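Side-chain contacts in N-acetylneuraminic acid (Sialic acid) synthetase (Leptospira borgpetersenii serovar Hardjo-bovis, PDB 6NCS), which probably makes sialic acid or its 9-phosphate, as a manganese-binding member of the NeuB family of sialic acid synthases: residues 33-38 / 231-236; 27-32 / 102-107; 111-116 / 137-142; 66-71 / 106-111. All coordinates share one frame; numbering follows the deposited sequence.

Contact 1. Residues 33-38 / 231-236; sequences GLNHGG and HYTVDR. With MN (manganese (II) ion), chain C.
With chi1 at -178°, Asn35 turns CG away from its own backbone N and holds its amide out to Thr233, whose OG1 likewise lies opposite its backbone N (179°). The two polar ends meet in one short hydrogen bond, Thr233 OG1 giving its proton to Asn35 OD1 at 2.7 Å. The hydroxyl approaches from the side of the carbonyl, at a C=O...O angle of 119°, and is tilted from the amide plane. OG1 also accepts from Asp235 N at 3.1 Å, closing an ST turn, so threonine serves here as donor and acceptor at once. Two waters broaden the link: one donates to Asn35 OD1 and accepts from Val234 N, the other accepts from Asn35 ND2 and donates to Asp235 O. ND2 has a further acceptor in Ile241 O, so the amide is gripped at both ends and its rotation is fixed, a task asparagine suits because it carries a donor and an acceptor side by side. Both segments are loops leaving the C-terminal ends of neighbouring parallel strands of the TIM barrel, 27-33 and 227-231, the end where barrel enzymes place their active sites. At the strand end His231 binds manganese through NE2 at 2.2 Å, with His210 and a water among the other ligands. Gly33 runs past the imidazole with positive phi, a backbone conformation that glycine adopts readily. Beyond it, Leu34 to Gly37 form a type I turn, closed by Gly37 N bonding to Leu34 O at 2.9 Å.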
loop_
_atom_site.group_PDB
_atom_site.type_symbol
_atom_site.label_atom_id
_atom_site.label_comp_id
_atom_site.label_asym_id
_atom_site.label_seq_id
_atom_site.Cartn_x
_atom_site.Cartn_y
_atom_site.Cartn_z
ATOM N N GLY A 33 -20.207 15.193 8.749
ATOM C CA GLY A 33 -20.043 16.481 8.102
ATOM C C GLY A 33 -21.291 17.320 8.246
ATOM O O GLY A 33 -21.778 17.558 9.360
ATOM N N LEU A 34 -21.827 17.754 7.104
ATOM C CA LEU A 34 -23.056 18.533 7.047
ATOM C C LEU A 34 -24.203 17.757 6.416
ATOM O O LEU A 34 -25.259 18.336 6.146
ATOM C CB LEU A 34 -22.814 19.829 6.276
ATOM C CG LEU A 34 -21.749 20.732 6.904
ATOM C CD1 LEU A 34 -21.723 22.082 6.224
ATOM C CD2 LEU A 34 -22.008 20.892 8.387
ATOM N N ASN A 35 -24.021 16.455 6.181
ATOM C CA ASN A 35 -24.970 15.695 5.370
ATOM C C ASN A 35 -26.332 15.546 6.041
ATOM O O ASN A 35 -27.333 15.325 5.346
ATOM C CB ASN A 35 -24.356 14.327 5.032
ATOM C CG ASN A 35 -25.251 13.486 4.156
ATOM O OD1 ASN A 35 -25.957 12.608 4.639
ATOM N ND2 ASN A 35 -25.226 13.751 2.858
ATOM N N HIS A 36 -26.412 15.719 7.364
ATOM C CA HIS A 36 -27.699 15.680 8.052
ATOM C C HIS A 36 -28.556 16.912 7.771
ATOM O O HIS A 36 -29.752 16.903 8.075
ATOM C CB HIS A 36 -27.471 15.557 9.556
ATOM C CG HIS A 36 -26.488 16.553 10.078
ATOM N ND1 HIS A 36 -26.777 17.898 10.178
ATOM C CD2 HIS A 36 -25.198 16.416 10.466
ATOM C CE1 HIS A 36 -25.721 18.541 10.643
ATOM N NE2 HIS A 36 -24.748 17.665 10.827
ATOM N N GLY A 37 -27.970 17.978 7.231
ATOM C CA GLY A 37 -28.759 19.139 6.874
ATOM C C GLY A 37 -29.343 19.905 8.036
ATOM O O GLY A 37 -30.249 20.723 7.834
ATOM N N GLY A 38 -28.849 19.676 9.249
ATOM C CA GLY A 38 -29.415 20.283 10.435
ATOM C C GLY A 38 -30.592 19.539 11.022
ATOM O O GLY A 38 -31.217 20.045 11.964
ATOM N N HIS A 231 -16.294 10.441 4.245
ATOM C CA HIS A 231 -17.593 11.086 4.391
ATOM C C HIS A 231 -18.699 10.040 4.367
ATOM O O HIS A 231 -18.579 8.986 3.736
ATOM C CB HIS A 231 -17.828 12.117 3.289
ATOM C CG HIS A 231 -17.059 13.386 3.483
ATOM N ND1 HIS A 231 -17.670 14.590 3.753
ATOM C CD2 HIS A 231 -15.727 13.634 3.458
ATOM C CE1 HIS A 231 -16.750 15.530 3.883
ATOM N NE2 HIS A 231 -15.563 14.976 3.706
ATOM N N TYR A 232 -19.798 10.357 5.042
ATOM C CA TYR A 232 -20.763 9.343 5.426
ATOM C C TYR A 232 -22.174 9.911 5.362
ATOM O O TYR A 232 -22.413 11.066 5.729
ATOM C CB TYR A 232 -20.402 8.820 6.828
ATOM C CG TYR A 232 -21.498 8.078 7.543
ATOM C CD1 TYR A 232 -22.015 6.895 7.026
ATOM C CD2 TYR A 232 -21.996 8.540 8.754
ATOM C CE1 TYR A 232 -23.024 6.214 7.684
ATOM C CE2 TYR A 232 -22.996 7.853 9.425
ATOM C CZ TYR A 232 -23.506 6.694 8.883
ATOM O OH TYR A 232 -24.503 6.014 9.542
ATOM N N THR A 233 -23.096 9.099 4.849
ATOM C CA THR A 233 -24.508 9.442 4.746
ATOM C C THR A 233 -25.308 8.181 5.027
ATOM O O THR A 233 -24.841 7.073 4.755
ATOM C CB THR A 233 -24.864 9.994 3.352
ATOM O OG1 THR A 233 -26.265 10.294 3.287
ATOM C CG2 THR A 233 -24.523 8.983 2.253
ATOM N N VAL A 234 -26.515 8.336 5.582
ATOM C CA VAL A 234 -27.357 7.147 5.684
ATOM C C VAL A 234 -28.075 6.838 4.382
ATOM O O VAL A 234 -28.577 5.720 4.223
ATOM C CB VAL A 234 -28.400 7.222 6.814
ATOM C CG1 VAL A 234 -27.703 7.298 8.172
ATOM C CG2 VAL A 234 -29.369 8.366 6.590
ATOM N N ASP A 235 -28.106 7.778 3.433
ATOM C CA ASP A 235 -28.870 7.598 2.203
ATOM C C ASP A 235 -28.497 8.668 1.184
ATOM O O ASP A 235 -28.858 9.837 1.352
ATOM C CB ASP A 235 -30.366 7.645 2.530
ATOM C CG ASP A 235 -31.256 7.280 1.347
ATOM O OD1 ASP A 235 -30.749 7.035 0.230
ATOM O OD2 ASP A 235 -32.484 7.245 1.554
ATOM N N ARG A 236 -27.766 8.293 0.129
ATOM C CA ARG A 236 -27.413 9.273 -0.893
ATOM C C ARG A 236 -28.646 9.827 -1.599
ATOM O O ARG A 236 -28.618 10.963 -2.084
ATOM C CB ARG A 236 -26.453 8.670 -1.923
ATOM C CG ARG A 236 -24.993 8.642 -1.470
ATOM C CD ARG A 236 -24.041 8.327 -2.625
ATOM N NE ARG A 236 -24.194 6.953 -3.083
ATOM C CZ ARG A 236 -23.585 5.907 -2.528
ATOM N NH1 ARG A 236 -22.773 6.070 -1.491
ATOM N NH2 ARG A 236 -23.790 4.688 -3.015
HETATM MN MN MN C . -13.823 16.255 4.204
HETATM O O HOH W 1 -27.550 11.175 6.239
HETATM O O HOH W 2 -27.709 12.530 1.657
HETATM O O HOH W 3 -13.315 14.788 5.403
#

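Contact 2. Residues 27-32 / 102-107; sequences FIIAEA and LFFATP
Ile29 and Leu102 mark the closest backbone approach, yet their CA atoms stay 8.9 Å apart, because strands 27-33 and 102-107 are not paired but flank strand 57-62 in the same parallel sheet. This is the TIM barrel of the NeuB family, and the contact is made by side chains that reach across its interior. Ile29 and Phe104 form the closer of the two pairs. In Ile29, CG1 lies opposite the carbonyl carbon (chi1 -63°) and CG2 opposite the backbone N, which spreads both branches before the rim of Phe104. CD1 comes to 3.9 Å from Phe104 CZ, near the ring plane, while CG2 sits 4.0 Å from CE1; the aliphatic chain thus meets the edge of the ring, crossing it at about a right angle. With CG set between its backbone N and carbonyl carbon (chi1 70°), Phe104 swings its ring toward Ile29, so that CZ and CE1 lead. A branched isoleucine and a long flat phenylalanine suit this span, because both reach inward far enough to meet across the width of strand 57-62. Ile29 also packs on Ile227 and Glu229, and Phe104 on Ile123 and Lys125, which ties the pair to the next strand on each outer side, 227-231 and 123-126. Phe27 and Leu102 form a second apolar pair toward the strands' N-terminal ends. There Phe27 CZ meets Leu102 CD2 at 4.1 Å, the methyl lying at the ring edge and near its plane.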
loop_
_atom_site.group_PDB
_atom_site.type_symbol
_atom_site.label_atom_id
_atom_site.label_comp_id
_atom_site.label_asym_id
_atom_site.label_seq_id
_atom_site.Cartn_x
_atom_site.Cartn_y
_atom_site.Cartn_z
ATOM N N PHE A 27 -7.904 3.198 12.821
ATOM C CA PHE A 27 -8.991 3.957 13.425
ATOM C C PHE A 27 -9.830 4.564 12.307
ATOM O O PHE A 27 -9.313 5.349 11.506
ATOM C CB PHE A 27 -8.383 5.035 14.323
ATOM C CG PHE A 27 -9.366 5.760 15.171
ATOM C CD1 PHE A 27 -9.834 5.191 16.349
ATOM C CD2 PHE A 27 -9.777 7.042 14.832
ATOM C CE1 PHE A 27 -10.729 5.882 17.155
ATOM C CE2 PHE A 27 -10.677 7.745 15.636
ATOM C CZ PHE A 27 -11.151 7.162 16.793
ATOM N N ILE A 28 -11.108 4.190 12.228
ATOM C CA ILE A 28 -11.966 4.585 11.101
ATOM C C ILE A 28 -12.995 5.609 11.569
ATOM O O ILE A 28 -13.772 5.342 12.495
ATOM C CB ILE A 28 -12.648 3.366 10.467
ATOM C CG1 ILE A 28 -11.577 2.445 9.867
ATOM C CG2 ILE A 28 -13.605 3.817 9.343
ATOM C CD1 ILE A 28 -12.098 1.122 9.374
ATOM N N ILE A 29 -13.016 6.764 10.898
ATOM C CA ILE A 29 -13.869 7.900 11.242
ATOM C C ILE A 29 -14.911 8.048 10.147
ATOM O O ILE A 29 -14.557 8.210 8.975
ATOM C CB ILE A 29 -13.060 9.202 11.363
ATOM C CG1 ILE A 29 -12.041 9.124 12.507
ATOM C CG2 ILE A 29 -14.003 10.412 11.568
ATOM C CD1 ILE A 29 -10.822 10.046 12.261
ATOM N N ALA A 30 -16.187 8.031 10.530
ATOM C CA ALA A 30 -17.284 8.354 9.629
ATOM C C ALA A 30 -17.526 9.856 9.712
ATOM O O ALA A 30 -17.900 10.360 10.768
ATOM C CB ALA A 30 -18.533 7.566 10.025
ATOM N N GLU A 31 -17.279 10.583 8.616
ATOM C CA GLU A 31 -17.452 12.038 8.615
ATOM C C GLU A 31 -18.902 12.322 8.243
ATOM O O GLU A 31 -19.274 12.290 7.070
ATOM C CB GLU A 31 -16.451 12.703 7.665
ATOM C CG GLU A 31 -16.844 14.083 7.095
ATOM C CD GLU A 31 -16.818 15.213 8.112
ATOM O OE1 GLU A 31 -16.319 16.309 7.767
ATOM O OE2 GLU A 31 -17.303 15.017 9.248
ATOM N N ALA A 32 -19.738 12.558 9.261
ATOM C CA ALA A 32 -21.115 12.958 9.004
ATOM C C ALA A 32 -21.164 14.346 8.392
ATOM O O ALA A 32 -22.073 14.646 7.612
ATOM C CB ALA A 32 -21.935 12.925 10.294
ATOM N N LEU A 102 -17.254 6.603 19.210
ATOM C CA LEU A 102 -16.689 7.862 19.689
ATOM C C LEU A 102 -17.297 9.047 18.935
ATOM O O LEU A 102 -17.414 9.018 17.711
ATOM C CB LEU A 102 -15.170 7.841 19.541
ATOM C CG LEU A 102 -14.382 9.049 20.046
ATOM C CD1 LEU A 102 -14.923 9.542 21.378
ATOM C CD2 LEU A 102 -12.919 8.655 20.184
ATOM N N PHE A 103 -17.706 10.086 19.670
ATOM C CA PHE A 103 -18.208 11.325 19.070
ATOM C C PHE A 103 -17.113 12.384 19.106
ATOM O O PHE A 103 -16.463 12.558 20.137
ATOM C CB PHE A 103 -19.438 11.847 19.829
ATOM C CG PHE A 103 -19.785 13.285 19.523
ATOM C CD1 PHE A 103 -20.646 13.600 18.477
ATOM C CD2 PHE A 103 -19.243 14.328 20.272
ATOM C CE1 PHE A 103 -20.963 14.916 18.189
ATOM C CE2 PHE A 103 -19.558 15.647 19.978
ATOM C CZ PHE A 103 -20.411 15.937 18.940
ATOM N N PHE A 104 -16.912 13.100 17.998
ATOM C CA PHE A 104 -16.138 14.341 18.060
ATOM C C PHE A 104 -16.548 15.230 16.891
ATOM O O PHE A 104 -17.500 14.935 16.168
ATOM C CB PHE A 104 -14.616 14.091 18.144
ATOM C CG PHE A 104 -13.959 13.538 16.895
ATOM C CD1 PHE A 104 -14.286 12.282 16.389
ATOM C CD2 PHE A 104 -12.913 14.234 16.297
ATOM C CE1 PHE A 104 -13.628 11.775 15.261
ATOM C CE2 PHE A 104 -12.244 13.721 15.191
ATOM C CZ PHE A 104 -12.609 12.499 14.669
ATOM N N ALA A 105 -15.871 16.365 16.754
ATOM C CA ALA A 105 -16.286 17.317 15.740
ATOM C C ALA A 105 -15.109 18.180 15.321
ATOM O O ALA A 105 -14.073 18.235 15.992
ATOM C CB ALA A 105 -17.435 18.209 16.234
ATOM N N THR A 106 -15.293 18.845 14.191
ATOM C CA THR A 106 -14.331 19.802 13.674
ATOM C C THR A 106 -14.793 21.191 14.059
ATOM O O THR A 106 -15.806 21.648 13.524
ATOM C CB THR A 106 -14.246 19.687 12.158
ATOM O OG1 THR A 106 -13.838 18.362 11.816
ATOM C CG2 THR A 106 -13.262 20.695 11.590
ATOM N N PRO A 107 -14.102 21.904 14.953
ATOM C CA PRO A 107 -14.423 23.321 15.152
ATOM C C PRO A 107 -13.813 24.161 14.042
ATOM O O PRO A 107 -12.712 23.889 13.559
ATOM C CB PRO A 107 -13.775 23.644 16.501
ATOM C CG PRO A 107 -12.550 22.782 16.504
ATOM C CD PRO A 107 -12.993 21.473 15.820
#

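Contact 3. Residues 111-116 / 137-142; sequences PNLNML and LEAAAD
Ala139 and Ala140 form the surface that receives Leu113, where helix 134-143 packs beside helix 110-118 in the outer layer of the TIM barrel. The two helices follow successive strands, 102-107 and 123-126, and the CA atoms of Leu113 and Ala140 come within 7.4 Å. Along helix 134-143, Leu137 comes first and points away, packing on Ile165 and Phe166 of helix 156-168. Ala139 follows, directed at the leucine. Its CB is 4.2 Å from Leu113 CD1, and Leu113 CD2 lies 4.1 Å from Ala139 O, so both branches of the leucine rest on the helix here. At Ala140 the same CD1 methyl meets both side chain and backbone: Leu113 CD1 is 3.9 Å from Ala140 CB and 3.7 Å from Ala140 CA. Alanine suits both positions because a single methyl leaves the helix backbone within reach of the leucine. Ala141 turns back to the far side, against Phe166, and Asp142 ends the segment at the surface beside Lys169, where a charged side chain can stay in solvent. The leucine is delivered by its first torsion, which sets CG opposite the backbone N (chi1 -173°) and carries both methyls out from the helix. It also touches Pro107 of strand 102-107, and so lies where the two helices and a barrel strand come together. No hydrogen bond crosses between the segments; the nearest approach is that of Leu113 CD1 to Ala140 N, at 3.6 Å.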
loop_
_atom_site.group_PDB
_atom_site.type_symbol
_atom_site.label_atom_id
_atom_site.label_comp_id
_atom_site.label_asym_id
_atom_site.label_seq_id
_atom_site.Cartn_x
_atom_site.Cartn_y
_atom_site.Cartn_z
ATOM N N PRO A 111 -14.584 29.972 19.439
ATOM C CA PRO A 111 -15.778 29.739 20.274
ATOM C C PRO A 111 -16.321 28.330 20.155
ATOM O O PRO A 111 -16.719 27.739 21.168
ATOM C CB PRO A 111 -16.776 30.784 19.758
ATOM C CG PRO A 111 -15.906 31.899 19.299
ATOM C CD PRO A 111 -14.725 31.215 18.654
ATOM N N ASN A 112 -16.339 27.769 18.944
ATOM C CA ASN A 112 -16.814 26.399 18.782
ATOM C C ASN A 112 -15.842 25.396 19.393
ATOM O O ASN A 112 -16.266 24.396 19.981
ATOM C CB ASN A 112 -17.054 26.093 17.299
ATOM C CG ASN A 112 -18.445 26.488 16.844
ATOM O OD1 ASN A 112 -19.425 25.795 17.136
ATOM N ND2 ASN A 112 -18.548 27.611 16.146
ATOM N N LEU A 113 -14.536 25.638 19.265
ATOM C CA LEU A 113 -13.559 24.771 19.918
ATOM C C LEU A 113 -13.759 24.762 21.426
ATOM O O LEU A 113 -13.737 23.699 22.057
ATOM C CB LEU A 113 -12.137 25.220 19.564
ATOM C CG LEU A 113 -10.954 24.343 20.004
ATOM C CD1 LEU A 113 -9.782 24.544 19.059
ATOM C CD2 LEU A 113 -10.514 24.657 21.423
ATOM N N ASN A 114 -13.927 25.947 22.027
ATOM C CA ASN A 114 -14.143 26.020 23.469
ATOM C C ASN A 114 -15.396 25.255 23.868
ATOM O O ASN A 114 -15.417 24.574 24.901
ATOM C CB ASN A 114 -14.254 27.477 23.920
ATOM C CG ASN A 114 -12.938 28.219 23.831
ATOM O OD1 ASN A 114 -11.876 27.608 23.793
ATOM N ND2 ASN A 114 -13.002 29.554 23.819
ATOM N N MET A 115 -16.452 25.356 23.056
ATOM C CA MET A 115 -17.688 24.646 23.357
ATOM C C MET A 115 -17.468 23.143 23.321
ATOM O O MET A 115 -17.970 22.411 24.181
ATOM C CB MET A 115 -18.781 25.060 22.368
ATOM C CG MET A 115 -20.084 24.282 22.493
ATOM S SD MET A 115 -20.149 22.745 21.542
ATOM C CE MET A 115 -19.822 23.340 19.875
ATOM N N LEU A 116 -16.717 22.665 22.330
ATOM C CA LEU A 116 -16.477 21.235 22.230
ATOM C C LEU A 116 -15.686 20.728 23.428
ATOM O O LEU A 116 -15.996 19.664 23.979
ATOM C CB LEU A 116 -15.765 20.918 20.917
ATOM C CG LEU A 116 -16.580 21.124 19.632
ATOM C CD1 LEU A 116 -15.686 20.931 18.402
ATOM C CD2 LEU A 116 -17.778 20.162 19.564
ATOM N N LEU A 137 -5.266 26.819 15.187
ATOM C CA LEU A 137 -4.292 25.775 15.501
ATOM C C LEU A 137 -3.703 25.971 16.889
ATOM O O LEU A 137 -3.576 25.015 17.663
ATOM C CB LEU A 137 -3.179 25.764 14.458
ATOM C CG LEU A 137 -3.574 25.439 13.028
ATOM C CD1 LEU A 137 -2.382 25.684 12.115
ATOM C CD2 LEU A 137 -4.035 23.990 12.941
ATOM N N GLU A 138 -3.314 27.207 17.215
ATOM C CA GLU A 138 -2.750 27.473 18.532
ATOM C C GLU A 138 -3.763 27.175 19.632
ATOM O O GLU A 138 -3.397 26.684 20.704
ATOM C CB GLU A 138 -2.264 28.925 18.610
ATOM C CG GLU A 138 -0.933 29.149 17.890
ATOM C CD GLU A 138 -0.484 30.602 17.903
ATOM O OE1 GLU A 138 -1.343 31.498 18.061
ATOM O OE2 GLU A 138 0.732 30.848 17.748
ATOM N N ALA A 139 -5.041 27.464 19.388
ATOM C CA ALA A 139 -6.050 27.154 20.398
ATOM C C ALA A 139 -6.230 25.648 20.545
ATOM O O ALA A 139 -6.433 25.145 21.657
ATOM C CB ALA A 139 -7.378 27.816 20.044
ATOM N N ALA A 140 -6.178 24.917 19.431
ATOM C CA ALA A 140 -6.258 23.464 19.504
ATOM C C ALA A 140 -5.063 22.881 20.252
ATOM O O ALA A 140 -5.220 21.977 21.082
ATOM C CB ALA A 140 -6.350 22.878 18.097
ATOM N N ALA A 141 -3.862 23.389 19.973
ATOM C CA ALA A 141 -2.677 22.897 20.671
ATOM C C ALA A 141 -2.748 23.202 22.164
ATOM O O ALA A 141 -2.357 22.369 22.991
ATOM C CB ALA A 141 -1.420 23.509 20.051
ATOM N N ASP A 142 -3.229 24.399 22.530
ATOM C CA ASP A 142 -3.317 24.794 23.934
ATOM C C ASP A 142 -4.369 24.011 24.706
ATOM O O ASP A 142 -4.318 23.977 25.941
ATOM C CB ASP A 142 -3.640 26.286 24.047
ATOM C CG ASP A 142 -2.537 27.164 23.502
ATOM O OD1 ASP A 142 -1.435 26.634 23.242
ATOM O OD2 ASP A 142 -2.773 28.380 23.321
#

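Contact 4. Residues 66-71 / 106-111; sequences EERFGE and TPFDVP
The last turn of helix 65-69 lies beside the bend between strand 102-107 and helix 110-118, with the CA atoms of Arg68 and Phe108 6.9 Å apart. Arg68 is extended, CG opposite its backbone N (chi1 -177°), and lays its guanidinium flat on one face of the Phe108 ring. The planes differ by 22° and Arg68 CZ is 3.8 Å from the ring centroid, a cation-pi stack to which CD adds a CH-pi contact. Arginine suits the place: its flat cation covers the ring while NH1 bonds to Gln61. Both segments stand at the C-terminal end of the TIM barrel strands, and a citrate, probably from the crystallisation liquor, lies close to Phe108 and may mark a pocket. Asp109 is the N-cap of helix 110-118, its OD1 accepting from Asn112 N. Glu67 bends at chi2 (-81°), bringing OE1 to 4.2 Å from Asp109 OD2. This like-charged pair is probably eased by the second subunit, whose Arg288 and Lys290 form salt bridges with Glu67. A water joins the segments as well, donating to Glu67 OE2 and to Phe108 O, 2.7 Å from each.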
loop_
_atom_site.group_PDB
_atom_site.type_symbol
_atom_site.label_atom_id
_atom_site.label_comp_id
_atom_site.label_asym_id
_atom_site.label_seq_id
_atom_site.Cartn_x
_atom_site.Cartn_y
_atom_site.Cartn_z
ATOM N N GLU A 66 -21.316 32.373 8.568
ATOM C CA GLU A 66 -20.736 33.635 8.116
ATOM C C GLU A 66 -19.238 33.701 8.401
ATOM O O GLU A 66 -18.462 34.214 7.585
ATOM C CB GLU A 66 -21.459 34.808 8.777
ATOM C CG GLU A 66 -22.864 35.052 8.247
ATOM C CD GLU A 66 -23.927 34.227 8.952
ATOM O OE1 GLU A 66 -23.579 33.368 9.792
ATOM O OE2 GLU A 66 -25.123 34.454 8.669
ATOM N N GLU A 67 -18.812 33.203 9.562
ATOM C CA GLU A 67 -17.387 33.159 9.860
ATOM C C GLU A 67 -16.663 32.265 8.861
ATOM O O GLU A 67 -15.559 32.582 8.398
ATOM C CB GLU A 67 -17.185 32.656 11.290
ATOM C CG GLU A 67 -15.814 32.906 11.883
ATOM C CD GLU A 67 -14.774 31.893 11.448
ATOM O OE1 GLU A 67 -15.147 30.786 10.988
ATOM O OE2 GLU A 67 -13.569 32.212 11.572
ATOM N N ARG A 68 -17.295 31.156 8.494
ATOM C CA ARG A 68 -16.630 30.147 7.685
ATOM C C ARG A 68 -16.532 30.572 6.223
ATOM O O ARG A 68 -15.527 30.291 5.558
ATOM C CB ARG A 68 -17.383 28.829 7.819
ATOM C CG ARG A 68 -16.776 27.660 7.083
ATOM C CD ARG A 68 -17.576 26.420 7.400
ATOM N NE ARG A 68 -17.137 25.238 6.671
ATOM C CZ ARG A 68 -17.618 24.023 6.898
ATOM N NH1 ARG A 68 -18.553 23.847 7.833
ATOM N NH2 ARG A 68 -17.169 22.987 6.202
ATOM N N PHE A 69 -17.558 31.248 5.695
ATOM C CA PHE A 69 -17.589 31.521 4.262
ATOM C C PHE A 69 -17.644 32.992 3.887
ATOM O O PHE A 69 -17.525 33.304 2.697
ATOM C CB PHE A 69 -18.762 30.779 3.603
ATOM C CG PHE A 69 -18.570 29.294 3.558
ATOM C CD1 PHE A 69 -17.581 28.740 2.759
ATOM C CD2 PHE A 69 -19.342 28.453 4.340
ATOM C CE1 PHE A 69 -17.383 27.380 2.726
ATOM C CE2 PHE A 69 -19.151 27.090 4.314
ATOM C CZ PHE A 69 -18.168 26.547 3.502
ATOM N N GLY A 70 -17.804 33.895 4.846
ATOM C CA GLY A 70 -17.650 35.313 4.563
ATOM C C GLY A 70 -18.669 35.807 3.555
ATOM O O GLY A 70 -19.881 35.647 3.733
ATOM N N GLU A 71 -18.175 36.401 2.468
ATOM C CA GLU A 71 -19.023 37.060 1.481
ATOM C C GLU A 71 -19.615 36.104 0.454
ATOM O O GLU A 71 -20.402 36.546 -0.390
ATOM C CB GLU A 71 -18.234 38.158 0.765
ATOM C CG GLU A 71 -17.880 39.323 1.666
ATOM C CD GLU A 71 -19.095 39.890 2.368
ATOM O OE1 GLU A 71 -20.007 40.385 1.672
ATOM O OE2 GLU A 71 -19.147 39.830 3.615
ATOM N N THR A 106 -15.293 18.845 14.191
ATOM C CA THR A 106 -14.331 19.802 13.674
ATOM C C THR A 106 -14.793 21.191 14.059
ATOM O O THR A 106 -15.806 21.648 13.524
ATOM C CB THR A 106 -14.246 19.687 12.158
ATOM O OG1 THR A 106 -13.838 18.362 11.816
ATOM C CG2 THR A 106 -13.262 20.695 11.590
ATOM N N PRO A 107 -14.102 21.904 14.953
ATOM C CA PRO A 107 -14.423 23.321 15.152
ATOM C C PRO A 107 -13.813 24.161 14.042
ATOM O O PRO A 107 -12.712 23.889 13.559
ATOM C CB PRO A 107 -13.775 23.644 16.501
ATOM C CG PRO A 107 -12.550 22.782 16.504
ATOM C CD PRO A 107 -12.993 21.473 15.820
ATOM N N PHE A 108 -14.531 25.201 13.642
ATOM C CA PHE A 108 -14.032 26.105 12.620
ATOM C C PHE A 108 -13.661 27.462 13.185
ATOM O O PHE A 108 -13.191 28.320 12.437
ATOM C CB PHE A 108 -15.062 26.255 11.491
ATOM C CG PHE A 108 -15.120 25.059 10.573
ATOM C CD1 PHE A 108 -15.726 23.885 10.979
ATOM C CD2 PHE A 108 -14.543 25.109 9.311
ATOM C CE1 PHE A 108 -15.767 22.773 10.136
ATOM C CE2 PHE A 108 -14.583 23.999 8.464
ATOM C CZ PHE A 108 -15.191 22.838 8.882
ATOM N N ASP A 109 -13.853 27.672 14.485
ATOM C CA ASP A 109 -13.400 28.885 15.145
ATOM C C ASP A 109 -13.183 28.566 16.614
ATOM O O ASP A 109 -13.498 27.473 17.085
ATOM C CB ASP A 109 -14.388 30.047 14.949
ATOM C CG ASP A 109 -15.807 29.737 15.435
ATOM O OD1 ASP A 109 -16.002 28.916 16.352
ATOM O OD2 ASP A 109 -16.747 30.358 14.896
ATOM N N VAL A 110 -12.648 29.540 17.342
ATOM C CA VAL A 110 -12.273 29.328 18.737
ATOM C C VAL A 110 -13.510 29.187 19.627
ATOM O O VAL A 110 -13.505 28.335 20.529
ATOM C CB VAL A 110 -11.339 30.452 19.222
ATOM C CG1 VAL A 110 -11.186 30.417 20.732
ATOM C CG2 VAL A 110 -9.976 30.311 18.542
ATOM N N PRO A 111 -14.584 29.972 19.439
ATOM C CA PRO A 111 -15.778 29.739 20.274
ATOM C C PRO A 111 -16.321 28.330 20.155
ATOM O O PRO A 111 -16.719 27.739 21.168
ATOM C CB PRO A 111 -16.776 30.784 19.758
ATOM C CG PRO A 111 -15.906 31.899 19.299
ATOM C CD PRO A 111 -14.725 31.215 18.654
HETATM O O HOH W 4 -11.596 30.513 12.332
HETATM O O HOH W 5 -16.952 29.176 12.205
#

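Contacts 1, 2 and 3 are buried, whereas contact 4 is partly exposed and borders the second subunit. Contact 2 is apolar and lies in the barrel interior; contact 3, equally apolar, joins two helices of the outer layer. Polar chemistry gathers beyond the strand ends: contact 1 relies on an amide, a hydroxyl and waters, its threonine two residues along the chain from the metal ligand His231, contact 4 on a cation-pi stack and charges shared between subunits. Strand 27-33 runs from contact 2 into contact 1, strand 102-107 serves contacts 2 and 4, and helix 110-118 serves 3 and 4. Leu34 touches Arg68, linking contacts 1 and 4, and Val110 of contact 4 packs on Ala139 of contact 3.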